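Local coordinates for protein phospholipase C-beta (PLC-beta) (Sepia officinalis, PDB 3QR0) that is a multidomain phospholipase C of the beta class, joining PH, EF-hand, TIM-barrel and C2 modules in one chain and holding a calcium ion, at residues A[740-744]-A[766-770]; A[69-75]-A[106-112]; A[174-178]-A[191-195]. One frame throughout, in Å; residues are numbered along the deposited sequence.

Contact 1: residues A[740-744]-A[766-770]; sequences GIKPG and HIVAK
Pro743 presses CB against the strand 766-770, only 3.3 Å from the carbonyl oxygen Ile767 O and next to the methyl of Ala769. Ile741 approaches the same strand with both branches. Its CG1 runs anti to the backbone N (chi1 -166°) and carries CD1 to within 4.2 Å of Ile767 CG2, while the shorter branch CG2 rests on Ala769 CB at 3.8 Å. Ile767 answers with CG2 over Pro743 CA and with CD1 turned toward the carbonyl of Lys742. At Gly744 the loop becomes strand-like and forms one antiparallel hydrogen-bonded pair with Ile767. The bond from Gly744 N to Ile767 O is short, 2.6 Å, and almost straight, and it arrives on a lone pair of the carbonyl. The return bond from Ile767 N meets Gly744 O at 2.8 Å from above the carbonyl plane, so the two are not equivalent. The imidazole of His766 takes Gly744 CA in an off-centre CH-pi contact, 4.3 Å from the ring centroid; Tyr745 meets the same ring edge-to-face. Lys742 turns from the strand and bonds through NZ to the backbone oxygen of Asn312. In the C2 beta-sandwich, the loop leads from strand 730-737 in one sheet to edge strand 746-751 in the other, alongside strand 761-771, which pairs on its far side with strand 650-660.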
# COMPACT_ATOMS: atom_id res chain seq x y z
N GLY A 740 -6.87 12.63 9.39
CA GLY A 740 -8.10 11.88 9.14
C GLY A 740 -8.30 10.63 9.97
O GLY A 740 -9.28 9.91 9.77
N ILE A 741 -7.40 10.35 10.91
CA ILE A 741 -7.57 9.18 11.77
C ILE A 741 -8.91 9.25 12.51
O ILE A 741 -9.36 10.33 12.92
CB ILE A 741 -6.40 8.99 12.79
CG1 ILE A 741 -6.45 7.59 13.41
CG2 ILE A 741 -6.42 10.08 13.86
CD1 ILE A 741 -5.23 7.22 14.22
N LYS A 742 -9.56 8.10 12.65
CA LYS A 742 -10.86 8.01 13.30
C LYS A 742 -10.68 7.39 14.67
O LYS A 742 -10.17 6.28 14.78
CB LYS A 742 -11.79 7.12 12.50
CG LYS A 742 -12.16 7.62 11.12
CD LYS A 742 -13.27 6.74 10.60
CE LYS A 742 -13.61 6.99 9.17
NZ LYS A 742 -14.69 6.06 8.81
N PRO A 743 -11.11 8.09 15.73
CA PRO A 743 -10.91 7.59 17.09
C PRO A 743 -11.97 6.57 17.53
O PRO A 743 -12.85 6.20 16.74
CB PRO A 743 -11.01 8.86 17.93
CG PRO A 743 -11.99 9.69 17.20
CD PRO A 743 -11.78 9.41 15.74
N GLY A 744 -11.86 6.13 18.77
CA GLY A 744 -12.86 5.27 19.39
C GLY A 744 -12.50 3.80 19.32
O GLY A 744 -11.35 3.44 19.08
N HIS A 766 -8.84 0.69 21.18
CA HIS A 766 -9.48 1.98 21.42
C HIS A 766 -8.48 3.09 21.12
O HIS A 766 -7.32 3.04 21.55
CB HIS A 766 -9.98 2.12 22.85
CG HIS A 766 -10.77 3.38 23.09
ND1 HIS A 766 -10.19 4.57 23.46
CD2 HIS A 766 -12.10 3.63 22.98
CE1 HIS A 766 -11.12 5.50 23.58
NE2 HIS A 766 -12.29 4.95 23.29
N ILE A 767 -8.94 4.10 20.39
CA ILE A 767 -8.09 5.18 19.91
C ILE A 767 -8.62 6.51 20.43
O ILE A 767 -9.79 6.84 20.24
CB ILE A 767 -8.06 5.22 18.37
CG1 ILE A 767 -7.54 3.90 17.82
CG2 ILE A 767 -7.22 6.42 17.88
CD1 ILE A 767 -7.60 3.80 16.31
N VAL A 768 -7.76 7.26 21.12
CA VAL A 768 -8.05 8.65 21.43
C VAL A 768 -7.25 9.50 20.45
O VAL A 768 -6.05 9.28 20.28
CB VAL A 768 -7.67 9.01 22.86
CG1 VAL A 768 -7.70 10.52 23.06
CG2 VAL A 768 -8.61 8.32 23.85
N ALA A 769 -7.92 10.44 19.80
CA ALA A 769 -7.26 11.42 18.94
C ALA A 769 -7.95 12.76 19.14
O ALA A 769 -9.14 12.90 18.88
CB ALA A 769 -7.33 11.00 17.48
N LYS A 770 -7.19 13.73 19.61
CA LYS A 770 -7.73 15.04 19.93
C LYS A 770 -6.62 16.07 19.92
O LYS A 770 -5.44 15.73 19.85
CB LYS A 770 -8.39 15.01 21.31
CG LYS A 770 -7.47 14.57 22.44
CD LYS A 770 -8.18 14.60 23.78
CE LYS A 770 -7.29 14.09 24.89
NZ LYS A 770 -8.08 13.80 26.12

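Contact 2: residues A[69-75]-A[106-112]; sequences YVRDIRC and VTICHGY
Val106 meets Ile73 across the two strands: its CG1 lies 3.6 Å from Ile73 CG1, and its CG2 branch reaches the CB of Cys75. Thr107 pairs with Arg74 through two backbone hydrogen bonds, one each way. Ile108 returns to the face of Val106 and runs beside Ile73, pointing the same way, with CG1 3.8 Å from Ile73 CD1; its CG2 touches Val70. At Cys109 the register slips by one residue in a classic beta bulge. Arg71 N and Asp72 N both donate to Cys109 O, at 2.8 and 3.2 Å. Cys109 SG packs 3.6 Å from Asp72 CB. That sulfur also lies over one face of the Arg74 guanidinium. Arg74 grips Asp72 OD2 side-on with NE and NH2 and also pairs with Glu354, while Asp72 OD1 pairs with Lys406. His110 stands opposite Val70 and bonds through NE2 to Thr120. Gly111 N donates to Tyr69 O, while Arg71 NE and NH2 both reach Gly111 O at 3.1 Å, in the guanidinium plane. A bend at chi2 (-67°) brings the Arg71 chain round to this carbonyl; its NH2 also bonds to Ser754. Finally, Tyr112 sets CD1 3.6 Å from Tyr69 CE1, over one face of the Tyr69 ring. In the PH-domain sheet, 70-75 is an outermost strand and 105-110 pairs on its other side with 118-124; helix 127-141 packs on the Ile73 and Val106 face, helix 354-361 by Arg74 and Cys109.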
# COMPACT_ATOMS: atom_id res chain seq x y z
N TYR A 69 -4.46 -11.21 -3.39
CA TYR A 69 -3.04 -11.33 -3.73
C TYR A 69 -2.78 -11.37 -5.24
O TYR A 69 -1.65 -11.59 -5.67
CB TYR A 69 -2.46 -12.54 -3.01
CG TYR A 69 -2.85 -12.54 -1.54
CD1 TYR A 69 -2.46 -11.50 -0.70
CD2 TYR A 69 -3.64 -13.55 -1.00
CE1 TYR A 69 -2.83 -11.47 0.63
CE2 TYR A 69 -4.02 -13.53 0.33
CZ TYR A 69 -3.61 -12.49 1.14
OH TYR A 69 -3.98 -12.47 2.47
N VAL A 70 -3.81 -11.12 -6.04
CA VAL A 70 -3.64 -11.02 -7.49
C VAL A 70 -2.99 -9.67 -7.80
O VAL A 70 -3.42 -8.63 -7.28
CB VAL A 70 -4.97 -11.20 -8.25
CG1 VAL A 70 -4.83 -10.71 -9.69
CG2 VAL A 70 -5.39 -12.68 -8.22
N ARG A 71 -1.94 -9.71 -8.61
CA ARG A 71 -1.13 -8.52 -8.91
C ARG A 71 -1.42 -7.96 -10.28
O ARG A 71 -1.44 -6.74 -10.48
CB ARG A 71 0.35 -8.88 -8.80
CG ARG A 71 0.77 -9.33 -7.40
CD ARG A 71 0.68 -8.20 -6.40
NE ARG A 71 0.84 -8.66 -5.03
CZ ARG A 71 0.95 -7.85 -3.97
NH1 ARG A 71 0.92 -6.54 -4.12
NH2 ARG A 71 1.09 -8.37 -2.76
N ASP A 72 -1.62 -8.84 -11.25
CA ASP A 72 -1.97 -8.41 -12.58
C ASP A 72 -2.66 -9.53 -13.33
O ASP A 72 -2.52 -10.70 -12.98
CB ASP A 72 -0.71 -7.97 -13.34
CG ASP A 72 -0.99 -6.92 -14.41
OD1 ASP A 72 -2.17 -6.57 -14.65
OD2 ASP A 72 -0.01 -6.44 -15.02
N ILE A 73 -3.44 -9.14 -14.33
CA ILE A 73 -4.00 -10.06 -15.29
C ILE A 73 -3.86 -9.37 -16.64
O ILE A 73 -4.20 -8.19 -16.78
CB ILE A 73 -5.46 -10.47 -14.96
CG1 ILE A 73 -6.03 -11.36 -16.07
CG2 ILE A 73 -6.33 -9.24 -14.72
CD1 ILE A 73 -7.31 -12.07 -15.68
N ARG A 74 -3.32 -10.11 -17.61
CA ARG A 74 -2.98 -9.56 -18.92
C ARG A 74 -3.54 -10.44 -20.02
O ARG A 74 -3.70 -11.64 -19.83
CB ARG A 74 -1.46 -9.50 -19.09
CG ARG A 74 -0.78 -8.62 -18.09
CD ARG A 74 0.69 -8.95 -17.93
NE ARG A 74 1.18 -8.34 -16.70
CZ ARG A 74 2.37 -8.58 -16.15
NH1 ARG A 74 3.24 -9.40 -16.72
NH2 ARG A 74 2.68 -7.97 -15.01
N CYS A 75 -3.84 -9.84 -21.16
CA CYS A 75 -4.34 -10.59 -22.30
C CYS A 75 -3.72 -10.10 -23.60
O CYS A 75 -3.03 -9.09 -23.63
CB CYS A 75 -5.87 -10.49 -22.37
SG CYS A 75 -6.50 -8.83 -22.73
N VAL A 106 -4.59 -15.42 -21.65
CA VAL A 106 -4.71 -14.62 -20.44
C VAL A 106 -3.67 -15.12 -19.44
O VAL A 106 -3.58 -16.32 -19.20
CB VAL A 106 -6.11 -14.73 -19.82
CG1 VAL A 106 -6.17 -14.00 -18.46
CG2 VAL A 106 -7.16 -14.17 -20.77
N THR A 107 -2.91 -14.19 -18.86
CA THR A 107 -1.87 -14.52 -17.88
C THR A 107 -2.17 -13.78 -16.59
O THR A 107 -2.42 -12.58 -16.61
CB THR A 107 -0.48 -14.08 -18.38
OG1 THR A 107 -0.19 -14.71 -19.62
CG2 THR A 107 0.60 -14.43 -17.38
N ILE A 108 -2.16 -14.51 -15.48
CA ILE A 108 -2.41 -13.92 -14.17
C ILE A 108 -1.15 -14.09 -13.33
O ILE A 108 -0.55 -15.17 -13.30
CB ILE A 108 -3.59 -14.60 -13.45
CG1 ILE A 108 -4.82 -14.65 -14.36
CG2 ILE A 108 -3.92 -13.88 -12.15
CD1 ILE A 108 -6.00 -15.44 -13.77
N CYS A 109 -0.71 -13.02 -12.66
CA CYS A 109 0.32 -13.16 -11.64
C CYS A 109 -0.21 -12.76 -10.28
O CYS A 109 -0.97 -11.80 -10.13
CB CYS A 109 1.59 -12.38 -11.98
SG CYS A 109 1.40 -10.63 -12.24
N HIS A 110 0.20 -13.54 -9.28
CA HIS A 110 -0.30 -13.42 -7.93
C HIS A 110 0.83 -13.71 -6.95
O HIS A 110 1.74 -14.50 -7.22
CB HIS A 110 -1.47 -14.39 -7.69
CG HIS A 110 -1.35 -15.69 -8.42
ND1 HIS A 110 -0.85 -16.83 -7.82
CD2 HIS A 110 -1.67 -16.04 -9.69
CE1 HIS A 110 -0.86 -17.82 -8.70
NE2 HIS A 110 -1.34 -17.37 -9.84
N GLY A 111 0.76 -13.05 -5.80
CA GLY A 111 1.72 -13.30 -4.74
C GLY A 111 1.38 -12.52 -3.50
O GLY A 111 0.88 -11.39 -3.57
N TYR A 112 1.65 -13.13 -2.35
CA TYR A 112 1.49 -12.49 -1.05
C TYR A 112 2.21 -11.14 -1.03
O TYR A 112 1.66 -10.14 -0.59
CB TYR A 112 2.03 -13.41 0.05
CG TYR A 112 1.56 -13.08 1.44
CD1 TYR A 112 0.20 -13.08 1.75
CD2 TYR A 112 2.47 -12.80 2.45
CE1 TYR A 112 -0.23 -12.79 3.04
CE2 TYR A 112 2.04 -12.52 3.74
CZ TYR A 112 0.68 -12.51 4.02
OH TYR A 112 0.24 -12.23 5.29

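Contact 3: residues A[174-178]-A[191-195]; sequences VKAIQ and ISKAL
Leu195 sets one methyl against Val174 and the other against Ile177, and here the side chains of the two helices interlock. Leu195 CD1 slides past Val174 CG1 at 3.8 Å, the two side chains running in opposite directions, whereas Leu195 CD2 meets Ile177 CD1 tip to tip at 4.0 Å. One turn earlier on the second helix, Ile191 projects toward helix 174-178 as well. With CG1 beside the backbone N (chi1 -71°), Ile191 CG2 stands anti to that nitrogen and lies 3.7 Å from Gln178 CG. The same methyl touches Ile177 CG2 more loosely, at 4.3 Å. All five of these residues are buried, and the spacing of Val174 with Ile177 and of Ile191 with Leu195 puts each set on one side of its helix.

Helices 174-181 and 185-198 form a helix-loop-helix arrangement in the EF-hand-like region of the protein. The segment axes stay 11.0 Å apart and make an angle of 126°, so side chains rather than backbones bridge the gap. The same apolar layer continues beyond the pair onto helix 215-225, where Phe221 touches Leu195 and Leu225 touches Ile191.

On the polar side no hydrogen bond crosses between the segments, and the contact opens toward solvent at Ser192, which is partly exposed. Gln178, extended beyond CG, brings NE2 to 2.8 Å from Ser192 OG, yet the angle is too poor for a hydrogen bond. Both groups turn instead to the backbone oxygen of Arg188, which accepts a hydrogen bond from Ser192 OG and a weak one from Gln178 NE2.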
# COMPACT_ATOMS: atom_id res chain seq x y z
N VAL A 174 -18.55 -29.55 6.66
CA VAL A 174 -17.93 -29.10 7.91
C VAL A 174 -16.42 -29.09 7.77
O VAL A 174 -15.74 -28.20 8.27
CB VAL A 174 -18.33 -29.99 9.11
CG1 VAL A 174 -17.52 -29.62 10.35
CG2 VAL A 174 -19.83 -29.88 9.39
N LYS A 175 -15.90 -30.11 7.07
CA LYS A 175 -14.49 -30.19 6.70
C LYS A 175 -13.97 -28.89 6.07
O LYS A 175 -12.85 -28.46 6.36
CB LYS A 175 -14.31 -31.36 5.72
CG LYS A 175 -12.89 -31.63 5.28
CD LYS A 175 -12.81 -32.97 4.55
CE LYS A 175 -11.43 -33.24 3.99
NZ LYS A 175 -11.31 -34.63 3.47
N ALA A 176 -14.79 -28.27 5.22
CA ALA A 176 -14.41 -27.03 4.54
C ALA A 176 -14.38 -25.84 5.50
O ALA A 176 -13.54 -24.96 5.37
CB ALA A 176 -15.35 -26.76 3.38
N ILE A 177 -15.31 -25.83 6.45
CA ILE A 177 -15.38 -24.76 7.45
C ILE A 177 -14.13 -24.78 8.33
O ILE A 177 -13.52 -23.74 8.57
CB ILE A 177 -16.64 -24.87 8.35
CG1 ILE A 177 -17.92 -24.88 7.50
CG2 ILE A 177 -16.67 -23.72 9.34
CD1 ILE A 177 -19.17 -25.11 8.30
N GLN A 178 -13.76 -25.96 8.80
CA GLN A 178 -12.58 -26.11 9.65
C GLN A 178 -11.27 -25.76 8.93
O GLN A 178 -10.43 -25.05 9.49
CB GLN A 178 -12.50 -27.52 10.25
CG GLN A 178 -13.45 -27.72 11.42
CD GLN A 178 -13.55 -29.17 11.88
OE1 GLN A 178 -13.24 -30.09 11.12
NE2 GLN A 178 -13.99 -29.37 13.11
N ILE A 191 -14.36 -24.98 16.89
CA ILE A 191 -15.22 -24.79 15.73
C ILE A 191 -16.40 -25.77 15.74
O ILE A 191 -17.54 -25.36 15.55
CB ILE A 191 -14.41 -24.90 14.41
CG1 ILE A 191 -13.50 -23.68 14.25
CG2 ILE A 191 -15.34 -25.04 13.22
CD1 ILE A 191 -12.39 -23.87 13.25
N SER A 192 -16.12 -27.05 15.99
CA SER A 192 -17.18 -28.06 16.07
C SER A 192 -18.20 -27.74 17.16
O SER A 192 -19.41 -27.83 16.94
CB SER A 192 -16.58 -29.45 16.31
OG SER A 192 -15.82 -29.88 15.20
N LYS A 193 -17.71 -27.37 18.35
CA LYS A 193 -18.57 -27.00 19.47
C LYS A 193 -19.45 -25.80 19.12
O LYS A 193 -20.63 -25.77 19.47
CB LYS A 193 -17.72 -26.68 20.71
CG LYS A 193 -16.98 -27.88 21.30
CD LYS A 193 -17.78 -28.57 22.40
CE LYS A 193 -17.70 -27.81 23.72
NZ LYS A 193 -18.22 -28.62 24.86
N ALA A 194 -18.87 -24.82 18.43
CA ALA A 194 -19.61 -23.62 18.01
C ALA A 194 -20.71 -23.96 17.01
O ALA A 194 -21.81 -23.43 17.10
CB ALA A 194 -18.65 -22.58 17.43
N LEU A 195 -20.40 -24.83 16.05
CA LEU A 195 -21.39 -25.30 15.08
C LEU A 195 -22.53 -26.02 15.79
O LEU A 195 -23.70 -25.85 15.45
CB LEU A 195 -20.75 -26.24 14.05
CG LEU A 195 -19.67 -25.65 13.13
CD1 LEU A 195 -18.96 -26.77 12.37
CD2 LEU A 195 -20.26 -24.63 12.16

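From the N terminus, contact 2 comes first: strand 70-75 and strand 105-110 close a thirty-residue excursion, 13 of them helical, within the PH domain. Contact 3 follows, bringing helix 174-181 against helix 185-198 across only twelve intervening residues in the EF-hand region. Contact 1 comes far later, after the TIM-barrel halves, and closes a strand-rich loop of 21 residues in the C2 domain. The three lie in series, with none nested or crossing. They do not touch: the nearest atoms of contacts 2 and 3 are about 16 Å apart, and contacts 1 and 2 lie on opposite sides of the chain's centre. Each joins two segments of a single module, and contact 2 also borders neighbouring barrel and C2 parts.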